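Local coordinates for 1,3,6,8-tetrahydroxynaphthalene synthase (Streptomyces coelicolor, PDB 1U0M), which catalyses the iterative condensation of five malonyl-CoA units and the cyclisation of the resulting pentaketide to 1,3,6,8-tetrahydroxynaphthalene, at residues 78-83 with 109-114; 86-91 with 124-129; 154-159 with 166-171; 170-175 with 316-321. One frame throughout, in Å; residues are numbered along the deposited sequence.

From the N terminus, helix 73-99 is used first: contact 1 closes a loop of 25 residues back onto strand 108-112, and contact 2, starting about two turns further along the same helix, closes 32 residues onto helix 122-129. Their segments alternate along the chain, so the two loops cross. Contact 3 follows in series and closes a short connection of six residues between helix 148-162 and strand 167-175, the neighbour of strand 108-112 in the sheet. Contact 4 begins on that strand, sharing Ile170 and Val171 with contact 3, and spans 140 residues to helix 315-326. Contacts 1 and 2 lie on one side of the sheet, contacts 3 and 4 on the other.

Contact 1: 78-83 with 109-114; sequences KVYERE and IIYVSC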
loop_
_atom_site.group_PDB
_atom_site.type_symbol
_atom_site.label_atom_id
_atom_site.label_comp_id
_atom_site.label_asym_id
_atom_site.label_seq_id
_atom_site.Cartn_x
_atom_site.Cartn_y
_atom_site.Cartn_z
ATOM N N LYS A 78 1.039 -9.547 -16.430
ATOM C CA LYS A 78 2.076 -10.573 -16.502
ATOM C C LYS A 78 3.345 -9.853 -16.973
ATOM O O LYS A 78 4.425 -10.045 -16.418
ATOM C CB LYS A 78 1.704 -11.669 -17.509
ATOM C CG LYS A 78 1.430 -13.040 -16.892
ATOM C CD LYS A 78 0.022 -13.134 -16.352
ATOM C CE LYS A 78 -0.945 -13.556 -17.439
ATOM N NZ LYS A 78 -0.820 -15.004 -17.780
ATOM N N VAL A 79 3.213 -9.009 -17.994
ATOM C CA VAL A 79 4.376 -8.267 -18.478
ATOM C C VAL A 79 4.955 -7.424 -17.342
ATOM O O VAL A 79 6.175 -7.307 -17.204
ATOM C CB VAL A 79 4.016 -7.328 -19.614
ATOM C CG1 VAL A 79 5.256 -6.576 -20.066
ATOM C CG2 VAL A 79 3.389 -8.115 -20.747
ATOM N N TYR A 80 4.068 -6.853 -16.526
ATOM C CA TYR A 80 4.481 -6.025 -15.408
ATOM C C TYR A 80 5.421 -6.762 -14.471
ATOM O O TYR A 80 6.507 -6.265 -14.202
ATOM C CB TYR A 80 3.251 -5.485 -14.651
ATOM C CG TYR A 80 3.573 -4.787 -13.338
ATOM C CD1 TYR A 80 3.451 -5.459 -12.120
ATOM C CD2 TYR A 80 4.069 -3.482 -13.319
ATOM C CE1 TYR A 80 3.822 -4.853 -10.920
ATOM C CE2 TYR A 80 4.446 -2.868 -12.123
ATOM C CZ TYR A 80 4.321 -3.560 -10.927
ATOM O OH TYR A 80 4.704 -2.965 -9.739
ATOM N N GLU A 81 5.043 -7.948 -13.986
ATOM C CA GLU A 81 5.933 -8.659 -13.067
ATOM C C GLU A 81 7.200 -9.195 -13.710
ATOM O O GLU A 81 8.254 -9.196 -13.084
ATOM C CB GLU A 81 5.212 -9.791 -12.308
ATOM C CG GLU A 81 4.608 -10.899 -13.129
ATOM C CD GLU A 81 4.267 -12.127 -12.280
ATOM O OE1 GLU A 81 3.506 -13.004 -12.761
ATOM O OE2 GLU A 81 4.767 -12.228 -11.138
ATOM N N ARG A 82 7.116 -9.642 -14.958
ATOM C CA ARG A 82 8.313 -10.139 -15.632
ATOM C C ARG A 82 9.349 -9.026 -15.778
ATOM O O ARG A 82 10.533 -9.222 -15.474
ATOM C CB ARG A 82 7.983 -10.659 -17.029
ATOM C CG ARG A 82 9.219 -11.125 -17.808
ATOM C CD ARG A 82 8.916 -11.279 -19.300
ATOM N NE ARG A 82 8.779 -9.998 -19.992
ATOM C CZ ARG A 82 7.929 -9.776 -20.990
ATOM N NH1 ARG A 82 7.134 -10.752 -21.406
ATOM N NH2 ARG A 82 7.886 -8.584 -21.588
ATOM N N GLU A 83 8.895 -7.859 -16.250
ATOM C CA GLU A 83 9.784 -6.721 -16.465
ATOM C C GLU A 83 10.359 -6.156 -15.178
ATOM O O GLU A 83 11.455 -5.605 -15.176
ATOM C CB GLU A 83 9.062 -5.598 -17.224
ATOM C CG GLU A 83 8.663 -5.926 -18.667
ATOM C CD GLU A 83 9.855 -6.240 -19.558
ATOM O OE1 GLU A 83 10.954 -5.694 -19.314
ATOM O OE2 GLU A 83 9.691 -7.021 -20.515
ATOM N N ILE A 109 11.848 -2.263 3.574
ATOM C CA ILE A 109 11.762 -1.991 2.146
ATOM C C ILE A 109 10.452 -1.248 1.910
ATOM O O ILE A 109 9.420 -1.585 2.489
ATOM C CB ILE A 109 11.741 -3.269 1.295
ATOM C CG1 ILE A 109 13.077 -4.002 1.411
ATOM C CG2 ILE A 109 11.461 -2.906 -0.155
ATOM C CD1 ILE A 109 13.221 -5.184 0.469
ATOM N N ILE A 110 10.506 -0.227 1.067
ATOM C CA ILE A 110 9.332 0.561 0.751
ATOM C C ILE A 110 9.175 0.525 -0.759
ATOM O O ILE A 110 9.846 1.257 -1.488
ATOM C CB ILE A 110 9.509 1.998 1.245
ATOM C CG1 ILE A 110 9.962 1.972 2.709
ATOM C CG2 ILE A 110 8.195 2.750 1.137
ATOM C CD1 ILE A 110 10.272 3.342 3.292
ATOM N N TYR A 111 8.283 -0.346 -1.221
ATOM C CA TYR A 111 8.048 -0.528 -2.648
ATOM C C TYR A 111 6.812 0.214 -3.142
ATOM O O TYR A 111 5.692 -0.097 -2.726
ATOM C CB TYR A 111 7.905 -2.022 -2.943
ATOM C CG TYR A 111 7.914 -2.384 -4.420
ATOM C CD1 TYR A 111 9.106 -2.705 -5.074
ATOM C CD2 TYR A 111 6.730 -2.414 -5.159
ATOM C CE1 TYR A 111 9.115 -3.054 -6.421
ATOM C CE2 TYR A 111 6.732 -2.759 -6.502
ATOM C CZ TYR A 111 7.924 -3.081 -7.126
ATOM O OH TYR A 111 7.914 -3.450 -8.450
ATOM N N VAL A 112 7.004 1.190 -4.028
ATOM C CA VAL A 112 5.866 1.935 -4.566
ATOM C C VAL A 112 5.668 1.769 -6.072
ATOM O O VAL A 112 6.599 1.886 -6.869
ATOM C CB VAL A 112 5.958 3.431 -4.233
ATOM C CG1 VAL A 112 5.997 3.603 -2.732
ATOM C CG2 VAL A 112 7.182 4.045 -4.883
ATOM N N SER A 113 4.431 1.480 -6.443
ATOM C CA SER A 113 4.056 1.287 -7.834
ATOM C C SER A 113 2.548 1.315 -7.968
ATOM O O SER A 113 1.839 0.707 -7.171
ATOM C CB SER A 113 4.570 -0.054 -8.339
ATOM O OG SER A 113 3.978 -0.355 -9.590
ATOM N N CYS A 114 2.052 2.020 -8.974
ATOM C CA CYS A 114 0.609 2.095 -9.196
ATOM C C CYS A 114 0.287 1.656 -10.612
ATOM O O CYS A 114 -0.854 1.747 -11.063
ATOM C CB CYS A 114 0.114 3.525 -8.977
ATOM S SG CYS A 114 0.760 4.726 -10.139
#
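Tyr80 reaches across from helix 73-99 and sets its phenol oxygen between Tyr111 of strand 108-112 and Ser113, just past its end. With its CG anti to the backbone N (chi1 171°), the ring extends from the helix toward the strand, bridging backbones whose nearest CA atoms, those of Tyr80 and Ser113, are 10.5 Å apart. Ser113 also holds its hydroxyl anti to N (chi1 168°), and Tyr80 OH and Ser113 OG form a short hydrogen bond of 2.7 Å in which either may donate. Tyr111 comes to the same oxygen from another direction: Tyr111 OH gives a weak hydrogen bond of 3.5 Å to Tyr80 OH, which lies at the edge of the Tyr111 ring and close to its plane. The two phenol planes are turned by about 80° against each other, so the rings do not stack. Met118 packs on Tyr80, while Ser113 OG has further weak bonds to Cys173 O and Thr115 OG1. A phenylalanine in place of Tyr80 would probably leave Ser113 without its short bond and the Tyr111 hydroxyl without its weak acceptor. The Ser113 side chain lies about 12 Å from that of Cys146, the active-site residue by similarity. The three hydroxyls thus make a small, uncharged, buried network in which the Tyr80 and Ser113 oxygens probably satisfy each other chiefly through their short mutual bond.

Contact 2: 86-91 with 124-129; sequences SRVPAV and AWLINE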
loop_
_atom_site.group_PDB
_atom_site.type_symbol
_atom_site.label_atom_id
_atom_site.label_comp_id
_atom_site.label_asym_id
_atom_site.label_seq_id
_atom_site.Cartn_x
_atom_site.Cartn_y
_atom_site.Cartn_z
ATOM N N SER A 86 13.149 -8.742 -13.868
ATOM C CA SER A 86 14.393 -8.654 -14.629
ATOM C C SER A 86 15.060 -7.277 -14.615
ATOM O O SER A 86 16.188 -7.141 -15.085
ATOM C CB SER A 86 14.167 -9.086 -16.082
ATOM O OG SER A 86 13.081 -8.396 -16.666
ATOM N N ARG A 87 14.397 -6.258 -14.068
ATOM C CA ARG A 87 14.999 -4.926 -14.057
ATOM C C ARG A 87 15.267 -4.309 -12.679
ATOM O O ARG A 87 16.292 -3.661 -12.471
ATOM C CB ARG A 87 14.135 -3.950 -14.866
ATOM C CG ARG A 87 13.949 -4.301 -16.333
ATOM C CD ARG A 87 13.060 -3.268 -17.001
ATOM N NE ARG A 87 12.675 -3.632 -18.359
ATOM C CZ ARG A 87 13.401 -3.371 -19.438
ATOM N NH1 ARG A 87 14.565 -2.741 -19.318
ATOM N NH2 ARG A 87 12.952 -3.723 -20.640
ATOM N N VAL A 88 14.353 -4.504 -11.736
ATOM C CA VAL A 88 14.508 -3.906 -10.416
ATOM C C VAL A 88 15.834 -4.204 -9.699
ATOM O O VAL A 88 16.510 -3.284 -9.242
ATOM C CB VAL A 88 13.308 -4.282 -9.509
ATOM C CG1 VAL A 88 13.473 -3.664 -8.138
ATOM C CG2 VAL A 88 12.014 -3.780 -10.137
ATOM N N PRO A 89 16.222 -5.484 -9.599
ATOM C CA PRO A 89 17.465 -5.911 -8.937
ATOM C C PRO A 89 18.707 -5.034 -9.170
ATOM O O PRO A 89 19.313 -4.524 -8.217
ATOM C CB PRO A 89 17.649 -7.326 -9.464
ATOM C CG PRO A 89 16.240 -7.816 -9.514
ATOM C CD PRO A 89 15.509 -6.651 -10.153
ATOM N N ALA A 90 19.084 -4.860 -10.430
ATOM C CA ALA A 90 20.250 -4.050 -10.765
ATOM C C ALA A 90 20.192 -2.676 -10.125
ATOM O O ALA A 90 21.156 -2.227 -9.503
ATOM C CB ALA A 90 20.365 -3.904 -12.262
ATOM N N VAL A 91 19.056 -2.006 -10.271
ATOM C CA VAL A 91 18.913 -0.666 -9.725
ATOM C C VAL A 91 19.067 -0.620 -8.216
ATOM O O VAL A 91 19.726 0.274 -7.688
ATOM C CB VAL A 91 17.561 -0.044 -10.123
ATOM C CG1 VAL A 91 17.470 1.383 -9.598
ATOM C CG2 VAL A 91 17.420 -0.063 -11.641
ATOM N N ALA A 124 8.533 -9.407 -1.273
ATOM C CA ALA A 124 8.754 -10.788 -0.866
ATOM C C ALA A 124 9.774 -11.477 -1.766
ATOM O O ALA A 124 10.716 -12.107 -1.280
ATOM C CB ALA A 124 7.452 -11.551 -0.897
ATOM N N TRP A 125 9.575 -11.360 -3.076
ATOM C CA TRP A 125 10.465 -11.976 -4.059
ATOM C C TRP A 125 11.848 -11.331 -3.997
ATOM O O TRP A 125 12.851 -11.983 -4.256
ATOM C CB TRP A 125 9.875 -11.822 -5.461
ATOM C CG TRP A 125 10.677 -12.455 -6.563
ATOM C CD1 TRP A 125 10.640 -13.762 -6.966
ATOM C CD2 TRP A 125 11.607 -11.794 -7.433
ATOM N NE1 TRP A 125 11.487 -13.954 -8.034
ATOM C CE2 TRP A 125 12.094 -12.760 -8.337
ATOM C CE3 TRP A 125 12.077 -10.479 -7.532
ATOM C CZ2 TRP A 125 13.024 -12.450 -9.332
ATOM C CZ3 TRP A 125 13.003 -10.169 -8.521
ATOM C CH2 TRP A 125 13.468 -11.151 -9.406
ATOM N N LEU A 126 11.893 -10.054 -3.637
ATOM C CA LEU A 126 13.153 -9.331 -3.525
ATOM C C LEU A 126 13.966 -9.805 -2.327
ATOM O O LEU A 126 15.178 -9.956 -2.418
ATOM C CB LEU A 126 12.899 -7.828 -3.406
ATOM C CG LEU A 126 12.575 -7.046 -4.679
ATOM C CD1 LEU A 126 12.206 -5.601 -4.319
ATOM C CD2 LEU A 126 13.782 -7.075 -5.605
ATOM N N ILE A 127 13.304 -10.024 -1.199
ATOM C CA ILE A 127 13.993 -10.492 -0.008
ATOM C C ILE A 127 14.597 -11.865 -0.303
ATOM O O ILE A 127 15.750 -12.134 0.042
ATOM C CB ILE A 127 13.012 -10.562 1.175
ATOM C CG1 ILE A 127 12.662 -9.139 1.596
ATOM C CG2 ILE A 127 13.606 -11.372 2.331
ATOM C CD1 ILE A 127 11.420 -9.045 2.420
ATOM N N ASN A 128 13.819 -12.716 -0.969
ATOM C CA ASN A 128 14.258 -14.057 -1.334
ATOM C C ASN A 128 15.472 -14.085 -2.258
ATOM O O ASN A 128 16.435 -14.815 -2.016
ATOM C CB ASN A 128 13.137 -14.818 -2.043
ATOM C CG ASN A 128 12.290 -15.631 -1.098
ATOM O OD1 ASN A 128 11.204 -15.216 -0.703
ATOM N ND2 ASN A 128 12.785 -16.803 -0.726
ATOM N N GLU A 129 15.412 -13.299 -3.328
ATOM C CA GLU A 129 16.478 -13.279 -4.320
ATOM C C GLU A 129 17.647 -12.365 -4.009
ATOM O O GLU A 129 18.797 -12.740 -4.198
ATOM C CB GLU A 129 15.893 -12.923 -5.694
ATOM C CG GLU A 129 15.620 -14.123 -6.615
ATOM C CD GLU A 129 14.860 -15.259 -5.938
ATOM O OE1 GLU A 129 15.389 -16.391 -5.922
ATOM O OE2 GLU A 129 13.740 -15.025 -5.431
#
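Trp125, whose indole meets Pro89 across the contact, accepts the helical bond of Glu129 N at its carbonyl O (3.0 Å). Lys85 makes a cation-pi interaction with its ring; Glu129 OE2 lies 3.6 Å above the plane of one face, displaced toward the rim. Between the helices themselves the meeting is apolar. Trp125 CG is anti to the backbone N (chi1 -178°), which swings the indole toward helix 73-99, and Pro89 CG lies at the edge of the ring, 4.1 Å from Trp125 CZ3, the two side chains crossing at about a right angle. Beside this pair Val88 CG1 touches Leu126 CD2 at 4.3 Å, with both residues buried. Pro89 sits at a kink where its own nitrogen and that of Ala90 lack the bond to the preceding turn. Val88 also faces Val171 and Cys173 of the sheet, whereas Trp125 packs on Glu227 of the second subunit. Two helices, 73-99 and 122-129, are thereby joined over one face of the N-terminal half's sheet, forming part of an outer helical layer of the alpha-beta-alpha-beta-alpha thiolase fold.

Contact 3: 154-159 with 166-171; sequences NRAHDF and ANALIV
Ala156 and Ala168 form the tight part of this contact: their CB atoms meet at 3.5 Å, and with no longer side chain between them the CA atoms come to 5.4 Å, bringing helix 148-162 directly onto strand 167-175. Ile170 closes in beside them, its CD1 3.9 Å from Ala156 CB; CG1 is anti to the carbonyl carbon (chi1 -60°), and the extended arm reaches the helix alongside the alanine pair. One turn on, the spacing is wider. Between Phe159 and Ala166 the CA atoms stand 7.5 Å apart, and the phenyl ring bridges the difference, meeting Ala166 CB obliquely at CE2 (3.7 Å). The side of the helix turned from the strand is polar instead: Arg155 NH1 pairs with Asp158 OD2 at 3.1 Å, and that carboxylate oxygen also forms a salt bridge to Arg137 of the second subunit, while His157 is partly exposed. Phe159 and Asp158 likewise pack against Asp158 and Phe159 of the other subunit, placing the helix at the dimer interface. Strand 137-141, helix 148-162 and strand 167-175 make a beta-alpha-beta crossover that passes over the intervening parallel strand 108-112, a unit belonging to the thiolase fold.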
loop_
_atom_site.group_PDB
_atom_site.type_symbol
_atom_site.label_atom_id
_atom_site.label_comp_id
_atom_site.label_asym_id
_atom_site.label_seq_id
_atom_site.Cartn_x
_atom_site.Cartn_y
_atom_site.Cartn_z
ATOM N N ASN A 154 9.068 10.228 3.064
ATOM C CA ASN A 154 8.486 10.549 4.356
ATOM C C ASN A 154 8.320 9.333 5.249
ATOM O O ASN A 154 8.283 9.464 6.468
ATOM C CB ASN A 154 7.135 11.241 4.171
ATOM C CG ASN A 154 7.273 12.594 3.530
ATOM O OD1 ASN A 154 8.385 13.056 3.284
ATOM N ND2 ASN A 154 6.150 13.245 3.259
ATOM N N ARG A 155 8.225 8.147 4.658
ATOM C CA ARG A 155 8.069 6.941 5.468
ATOM C C ARG A 155 9.415 6.429 5.932
ATOM O O ARG A 155 9.605 6.151 7.114
ATOM C CB ARG A 155 7.340 5.825 4.700
ATOM C CG ARG A 155 5.849 6.037 4.507
ATOM C CD ARG A 155 5.220 6.786 5.669
ATOM N NE ARG A 155 4.837 8.141 5.272
ATOM C CZ ARG A 155 4.659 9.149 6.119
ATOM N NH1 ARG A 155 4.832 8.965 7.421
ATOM N NH2 ARG A 155 4.311 10.344 5.663
ATOM N N ALA A 156 10.347 6.291 4.997
ATOM C CA ALA A 156 11.682 5.815 5.332
ATOM C C ALA A 156 12.234 6.720 6.430
ATOM O O ALA A 156 12.985 6.287 7.300
ATOM C CB ALA A 156 12.567 5.873 4.110
ATOM N N HIS A 157 11.829 7.981 6.369
ATOM C CA HIS A 157 12.229 9.005 7.319
ATOM C C HIS A 157 11.613 8.677 8.681
ATOM O O HIS A 157 12.324 8.361 9.640
ATOM C CB HIS A 157 11.729 10.356 6.797
ATOM C CG HIS A 157 12.113 11.528 7.641
ATOM N ND1 HIS A 157 11.888 11.574 8.999
ATOM C CD2 HIS A 157 12.632 12.733 7.307
ATOM C CE1 HIS A 157 12.244 12.758 9.464
ATOM N NE2 HIS A 157 12.698 13.481 8.456
ATOM N N ASP A 158 10.286 8.750 8.754
ATOM C CA ASP A 158 9.559 8.452 9.981
ATOM C C ASP A 158 10.096 7.185 10.626
ATOM O O ASP A 158 10.205 7.095 11.847
ATOM C CB ASP A 158 8.069 8.278 9.677
ATOM C CG ASP A 158 7.358 9.598 9.488
ATOM O OD1 ASP A 158 7.908 10.482 8.803
ATOM O OD2 ASP A 158 6.241 9.756 10.020
ATOM N N PHE A 159 10.432 6.205 9.798
ATOM C CA PHE A 159 10.948 4.940 10.290
ATOM C C PHE A 159 12.268 5.161 11.000
ATOM O O PHE A 159 12.436 4.760 12.146
ATOM C CB PHE A 159 11.159 3.974 9.129
ATOM C CG PHE A 159 11.487 2.569 9.552
ATOM C CD1 PHE A 159 10.498 1.728 10.045
ATOM C CD2 PHE A 159 12.780 2.080 9.430
ATOM C CE1 PHE A 159 10.791 0.421 10.404
ATOM C CE2 PHE A 159 13.080 0.772 9.789
ATOM C CZ PHE A 159 12.085 -0.056 10.275
ATOM N N ALA A 166 18.494 2.699 11.871
ATOM C CA ALA A 166 17.829 1.965 10.795
ATOM C C ALA A 166 18.042 2.514 9.386
ATOM O O ALA A 166 18.031 3.728 9.164
ATOM C CB ALA A 166 16.340 1.877 11.082
ATOM N N ASN A 167 18.224 1.599 8.437
ATOM C CA ASN A 167 18.413 1.942 7.029
ATOM C C ASN A 167 17.225 1.437 6.218
ATOM O O ASN A 167 16.900 0.249 6.255
ATOM C CB ASN A 167 19.680 1.292 6.482
ATOM C CG ASN A 167 20.938 2.000 6.917
ATOM O OD1 ASN A 167 22.039 1.573 6.583
ATOM N ND2 ASN A 167 20.787 3.092 7.658
ATOM N N ALA A 168 16.588 2.334 5.473
ATOM C CA ALA A 168 15.441 1.959 4.656
ATOM C C ALA A 168 15.777 1.967 3.170
ATOM O O ALA A 168 16.607 2.748 2.712
ATOM C CB ALA A 168 14.278 2.903 4.934
ATOM N N LEU A 169 15.136 1.080 2.422
ATOM C CA LEU A 169 15.349 1.004 0.987
ATOM C C LEU A 169 14.083 1.409 0.250
ATOM O O LEU A 169 13.047 0.753 0.366
ATOM C CB LEU A 169 15.741 -0.411 0.562
ATOM C CG LEU A 169 15.896 -0.577 -0.961
ATOM C CD1 LEU A 169 17.004 0.338 -1.474
ATOM C CD2 LEU A 169 16.196 -2.032 -1.303
ATOM N N ILE A 170 14.171 2.493 -0.509
ATOM C CA ILE A 170 13.034 2.972 -1.274
ATOM C C ILE A 170 13.152 2.516 -2.714
ATOM O O ILE A 170 14.149 2.797 -3.378
ATOM C CB ILE A 170 12.968 4.493 -1.273
ATOM C CG1 ILE A 170 12.837 5.003 0.160
ATOM C CG2 ILE A 170 11.794 4.954 -2.115
ATOM C CD1 ILE A 170 12.794 6.493 0.257
ATOM N N VAL A 171 12.138 1.804 -3.192
ATOM C CA VAL A 171 12.124 1.330 -4.572
ATOM C C VAL A 171 10.867 1.804 -5.271
ATOM O O VAL A 171 9.762 1.582 -4.795
ATOM C CB VAL A 171 12.153 -0.201 -4.669
ATOM C CG1 VAL A 171 12.093 -0.618 -6.127
ATOM C CG2 VAL A 171 13.407 -0.740 -4.014
#

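Contact 4: 170-175 with 316-321; sequences IVACEF and VVLDAL
Leu318 holds CG beside its backbone N, roughly anti to the carbonyl carbon (chi1 -85°), and a chi2 of 47° leaves CD2 anti to CA, stretching that methyl away from helix 315-326 toward strand 167-175. From the strand Ile170 answers with CG2, placed anti to its backbone N by a chi1 of -60°, while its other branch runs off toward Ala156. Leu318 CD2 comes 4.2 Å from Ile170 CG2 and 4.1 Å from Ala172 CB, so this single methyl carries both touches and rests against two residues, two apart in the strand, whose side chains point to the same side. The neighbouring Val171 and Cys173 point to the other face, as strand alternation requires. The nearest CA atoms, those of Ala172 and Leu318, are 8.4 Å apart, a separation the leucine side chain spans. The meeting is apolar and buried; its centre lies about 5 Å from that of the chain. Ala201 of strand 198-206 touches both Ala172 and Leu318, and Ser314, just ahead of the helix, also packs on Ala172. Across the strand, Val171 meets Ile92 of helix 73-99. On its far side helix 315-326 rests on strand 276-278, through Ile276 and His278, so it is an inner helix joining the N-terminal half of the thiolase fold to the C-terminal one.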
loop_
_atom_site.group_PDB
_atom_site.type_symbol
_atom_site.label_atom_id
_atom_site.label_comp_id
_atom_site.label_asym_id
_atom_site.label_seq_id
_atom_site.Cartn_x
_atom_site.Cartn_y
_atom_site.Cartn_z
ATOM N N ILE A 170 14.171 2.493 -0.509
ATOM C CA ILE A 170 13.034 2.972 -1.274
ATOM C C ILE A 170 13.152 2.516 -2.714
ATOM O O ILE A 170 14.149 2.797 -3.378
ATOM C CB ILE A 170 12.968 4.493 -1.273
ATOM C CG1 ILE A 170 12.837 5.003 0.160
ATOM C CG2 ILE A 170 11.794 4.954 -2.115
ATOM C CD1 ILE A 170 12.794 6.493 0.257
ATOM N N VAL A 171 12.138 1.804 -3.192
ATOM C CA VAL A 171 12.124 1.330 -4.572
ATOM C C VAL A 171 10.867 1.804 -5.271
ATOM O O VAL A 171 9.762 1.582 -4.795
ATOM C CB VAL A 171 12.153 -0.201 -4.669
ATOM C CG1 VAL A 171 12.093 -0.618 -6.127
ATOM C CG2 VAL A 171 13.407 -0.740 -4.014
ATOM N N ALA A 172 11.052 2.475 -6.401
ATOM C CA ALA A 172 9.938 2.965 -7.195
ATOM C C ALA A 172 9.984 2.244 -8.545
ATOM O O ALA A 172 10.986 2.282 -9.247
ATOM C CB ALA A 172 10.064 4.469 -7.383
ATOM N N CYS A 173 8.899 1.574 -8.902
ATOM C CA CYS A 173 8.842 0.852 -10.167
ATOM C C CYS A 173 7.585 1.281 -10.904
ATOM O O CYS A 173 6.478 0.992 -10.463
ATOM C CB CYS A 173 8.815 -0.657 -9.907
ATOM S SG CYS A 173 8.993 -1.661 -11.380
ATOM N N GLU A 174 7.750 1.964 -12.028
ATOM C CA GLU A 174 6.598 2.444 -12.773
ATOM C C GLU A 174 6.646 2.165 -14.274
ATOM O O GLU A 174 7.500 2.685 -14.997
ATOM C CB GLU A 174 6.427 3.947 -12.514
ATOM C CG GLU A 174 6.327 4.307 -11.027
ATOM C CD GLU A 174 4.972 3.947 -10.407
ATOM O OE1 GLU A 174 4.268 3.086 -10.983
ATOM O OE2 GLU A 174 4.612 4.519 -9.346
ATOM N N PHE A 175 5.710 1.338 -14.733
ATOM C CA PHE A 175 5.597 0.979 -16.144
ATOM C C PHE A 175 4.266 1.555 -16.627
ATOM O O PHE A 175 3.317 0.808 -16.926
ATOM C CB PHE A 175 5.584 -0.548 -16.288
ATOM C CG PHE A 175 6.833 -1.231 -15.786
ATOM C CD1 PHE A 175 6.756 -2.489 -15.188
ATOM C CD2 PHE A 175 8.087 -0.640 -15.943
ATOM C CE1 PHE A 175 7.907 -3.156 -14.753
ATOM C CE2 PHE A 175 9.251 -1.298 -15.511
ATOM C CZ PHE A 175 9.158 -2.559 -14.916
ATOM N N VAL A 316 9.763 10.095 -10.306
ATOM C CA VAL A 316 10.263 11.418 -10.681
ATOM C C VAL A 316 11.138 12.087 -9.616
ATOM O O VAL A 316 12.276 12.463 -9.907
ATOM C CB VAL A 316 9.117 12.391 -11.042
ATOM C CG1 VAL A 316 9.675 13.793 -11.231
ATOM C CG2 VAL A 316 8.428 11.939 -12.324
ATOM N N VAL A 317 10.623 12.246 -8.395
ATOM C CA VAL A 317 11.411 12.887 -7.339
ATOM C C VAL A 317 12.799 12.289 -7.262
ATOM O O VAL A 317 13.794 13.008 -7.266
ATOM C CB VAL A 317 10.782 12.747 -5.925
ATOM C CG1 VAL A 317 9.695 13.760 -5.734
ATOM C CG2 VAL A 317 10.258 11.352 -5.724
ATOM N N LEU A 318 12.848 10.964 -7.201
ATOM C CA LEU A 318 14.098 10.234 -7.098
ATOM C C LEU A 318 15.068 10.514 -8.235
ATOM O O LEU A 318 16.274 10.648 -8.009
ATOM C CB LEU A 318 13.812 8.733 -7.010
ATOM C CG LEU A 318 13.504 8.181 -5.611
ATOM C CD1 LEU A 318 12.483 9.057 -4.909
ATOM C CD2 LEU A 318 13.008 6.744 -5.719
ATOM N N ASP A 319 14.552 10.602 -9.456
ATOM C CA ASP A 319 15.404 10.863 -10.605
ATOM C C ASP A 319 15.867 12.317 -10.626
ATOM O O ASP A 319 16.951 12.618 -11.120
ATOM C CB ASP A 319 14.667 10.525 -11.895
ATOM C CG ASP A 319 15.507 10.778 -13.122
ATOM O OD1 ASP A 319 15.506 11.921 -13.626
ATOM O OD2 ASP A 319 16.179 9.827 -13.577
ATOM N N ALA A 320 15.042 13.218 -10.100
ATOM C CA ALA A 320 15.403 14.631 -10.054
ATOM C C ALA A 320 16.611 14.720 -9.139
ATOM O O ALA A 320 17.607 15.357 -9.473
ATOM C CB ALA A 320 14.257 15.461 -9.499
ATOM N N LEU A 321 16.520 14.066 -7.983
ATOM C CA LEU A 321 17.625 14.047 -7.038
ATOM C C LEU A 321 18.836 13.472 -7.738
ATOM O O LEU A 321 19.911 14.062 -7.717
ATOM C CB LEU A 321 17.307 13.174 -5.830
ATOM C CG LEU A 321 16.753 13.854 -4.583
ATOM C CD1 LEU A 321 16.609 12.815 -3.482
ATOM C CD2 LEU A 321 17.686 14.971 -4.136
#